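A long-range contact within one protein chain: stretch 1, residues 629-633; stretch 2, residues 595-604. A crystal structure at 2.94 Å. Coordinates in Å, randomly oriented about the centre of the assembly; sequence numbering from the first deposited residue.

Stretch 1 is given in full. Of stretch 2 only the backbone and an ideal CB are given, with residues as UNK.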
# COMPACT_ATOMS: atom_id res chain seq x y z
N ASP B 629 10.70 15.84 -6.85
CA ASP B 629 10.05 14.94 -7.80
C ASP B 629 8.61 14.64 -7.44
O ASP B 629 7.86 14.15 -8.29
CB ASP B 629 10.84 13.63 -7.95
CG ASP B 629 12.13 13.81 -8.76
OD1 ASP B 629 12.60 14.96 -8.89
OD2 ASP B 629 12.67 12.79 -9.26
N ASN B 630 8.22 14.95 -6.21
CA ASN B 630 7.01 14.36 -5.61
C ASN B 630 6.11 15.27 -4.79
O ASN B 630 5.17 14.81 -4.14
CB ASN B 630 7.39 13.16 -4.76
CG ASN B 630 7.91 12.02 -5.58
OD1 ASN B 630 7.13 11.26 -6.18
ND2 ASN B 630 9.24 11.91 -5.66
N TYR B 631 6.41 16.56 -4.80
CA TYR B 631 5.67 17.53 -4.02
C TYR B 631 4.68 18.14 -4.96
O TYR B 631 5.06 18.67 -6.01
CB TYR B 631 6.63 18.61 -3.54
CG TYR B 631 6.09 19.58 -2.52
CD1 TYR B 631 5.38 20.72 -2.91
CD2 TYR B 631 6.37 19.42 -1.18
CE1 TYR B 631 4.92 21.63 -1.97
CE2 TYR B 631 5.91 20.32 -0.24
CZ TYR B 631 5.19 21.42 -0.63
OH TYR B 631 4.76 22.32 0.33
N SER B 632 3.40 18.06 -4.60
CA SER B 632 2.33 18.68 -5.40
C SER B 632 1.98 20.06 -4.85
O SER B 632 1.50 20.18 -3.72
CB SER B 632 1.09 17.78 -5.44
OG SER B 632 1.43 16.44 -5.79
N ALA B 633 2.25 21.10 -5.64
CA ALA B 633 1.75 22.46 -5.35
C ALA B 633 0.23 22.48 -5.34
O ALA B 633 -0.40 23.05 -6.24
CB ALA B 633 2.28 23.44 -6.39
N UNK B 595 -2.50 24.91 5.61
CA UNK B 595 -3.31 24.27 4.56
C UNK B 595 -2.88 22.85 4.16
O UNK B 595 -3.60 22.15 3.44
CB UNK B 595 -3.28 25.15 3.31
N UNK B 596 -1.73 22.42 4.67
CA UNK B 596 -0.99 21.26 4.18
C UNK B 596 -1.76 19.94 4.15
O UNK B 596 -2.02 19.36 5.20
CB UNK B 596 0.26 21.07 5.05
N UNK B 597 -2.06 19.42 2.95
CA UNK B 597 -2.74 18.12 2.87
C UNK B 597 -1.85 17.00 3.38
O UNK B 597 -0.65 17.07 3.21
CB UNK B 597 -3.17 17.83 1.43
N UNK B 598 -2.45 15.98 4.00
CA UNK B 598 -1.70 14.96 4.71
C UNK B 598 -0.69 14.26 3.81
O UNK B 598 0.43 13.96 4.22
CB UNK B 598 -2.66 13.93 5.31
N UNK B 599 -1.10 14.02 2.56
CA UNK B 599 -0.19 13.53 1.52
C UNK B 599 1.12 14.31 1.52
O UNK B 599 2.19 13.73 1.68
CB UNK B 599 -0.85 13.62 0.14
N UNK B 600 1.03 15.62 1.35
CA UNK B 600 2.22 16.44 1.45
C UNK B 600 2.96 16.29 2.74
O UNK B 600 4.17 16.19 2.72
CB UNK B 600 1.85 17.91 1.26
N UNK B 601 2.27 16.25 3.87
CA UNK B 601 2.97 16.06 5.16
C UNK B 601 3.74 14.75 5.23
O UNK B 601 4.81 14.68 5.85
CB UNK B 601 1.97 16.11 6.31
N UNK B 602 3.19 13.70 4.62
CA UNK B 602 3.82 12.39 4.65
C UNK B 602 5.17 12.48 3.96
O UNK B 602 6.17 11.97 4.46
CB UNK B 602 2.93 11.33 3.99
N UNK B 603 5.20 13.20 2.85
CA UNK B 603 6.39 13.29 2.03
C UNK B 603 7.52 13.93 2.81
O UNK B 603 8.69 13.50 2.74
CB UNK B 603 6.11 14.08 0.75
N UNK B 604 7.18 14.97 3.57
CA UNK B 604 8.22 15.73 4.22
C UNK B 604 8.64 15.06 5.51
O UNK B 604 9.80 15.14 5.89
CB UNK B 604 7.75 17.16 4.49

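Position 595 lies in a loop, and an ideal CB there has nothing of stretch 1 within 5.5 Å. There is room for a side chain. The residue is G595.

At position 596 CA-to-CB points sideways, and the ideal CB is too far to touch. A long side chain could still reach the hydroxyl end of Y631, where a polar group would suit, as would a long apolar one against the ring. It is Q596. Its end comes near the tyrosine hydroxyl. The amide is probably turned over in the model.

Position 597 is out of reach. It sits right before the helix, with phi -66°. Many residues would fit, including proline, whose ring needs a phi of this kind. The residue is P597, and its O accepts from the N of position 601 at 3.1 Å.

Positions 598 and 599 begin the helix, out of reach of stretch 1. Small or polar side chains would do. They are D598 and S599.

Position 600 points toward stretch 1. Its ideal CB is 5.0 Å from Y631 CE2 and 5.5 Å from S632 O. An aromatic ring and a carbonyl oxygen are thus offered together. A donor of medium length would suit, such as asparagine or glutamine; an apolar chain could cover the ring but could not donate to the carbonyl. The residue is N600. Its ND2 donates to S632 O at 3.2 Å, with a nearly straight angle of 166°. The same ND2 lies over one face of the Y631 ring, 4.1 Å from CZ.

Position 601 points away and 602 is out of reach. Any helix-compatible residue would serve this contact. They are V601 and A602.

Position 603 points toward stretch 1, its ideal CB 5.0 Å from N630 O. Around it lie the CB of N630 and the CA and CB of Y631. A branched or flexible apolar side chain would pack here; a donor could instead seek the carbonyl. It is L603, chi1 t and chi2 p. CD1 packs 3.8 Å from N630 CB, while CD2 lies 3.7 Å from Y631 CA and 3.2 Å from N630 O.

Position 604 points sideways, so a short side chain would miss stretch 1. A longer apolar one could meet the Y631 ring. It is L604: its CD2 sits at the ring edge, 3.9 Å from Y631 CE2.

Stretch 2, residues 595-604: GQPDSNVALL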
# COMPACT_ATOMS: atom_id res chain seq x y z
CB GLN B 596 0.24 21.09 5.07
CG GLN B 596 1.38 20.36 4.42
CD GLN B 596 2.03 21.14 3.29
OE1 GLN B 596 3.25 21.38 3.31
NE2 GLN B 596 1.23 21.53 2.30
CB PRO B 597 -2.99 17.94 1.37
CG PRO B 597 -1.89 18.73 0.74
CD PRO B 597 -1.71 19.93 1.62
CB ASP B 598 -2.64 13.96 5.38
CG ASP B 598 -3.75 14.64 6.17
OD1 ASP B 598 -3.46 15.64 6.87
OD2 ASP B 598 -4.91 14.20 6.07
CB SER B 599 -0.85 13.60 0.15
OG SER B 599 -1.85 14.62 0.13
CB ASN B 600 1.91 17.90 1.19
CG ASN B 600 2.12 18.28 -0.25
OD1 ASN B 600 2.71 17.54 -1.03
ND2 ASN B 600 1.64 19.44 -0.60
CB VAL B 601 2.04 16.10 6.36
CG1 VAL B 601 2.84 15.88 7.62
CG2 VAL B 601 1.35 17.43 6.43
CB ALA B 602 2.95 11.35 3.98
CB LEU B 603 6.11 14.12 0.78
CG LEU B 603 7.18 14.18 -0.29
CD1 LEU B 603 7.29 12.83 -0.94
CD2 LEU B 603 6.77 15.17 -1.36
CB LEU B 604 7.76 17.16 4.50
CG LEU B 604 7.05 17.92 3.38
CD1 LEU B 604 5.95 18.73 4.03
CD2 LEU B 604 8.02 18.83 2.65
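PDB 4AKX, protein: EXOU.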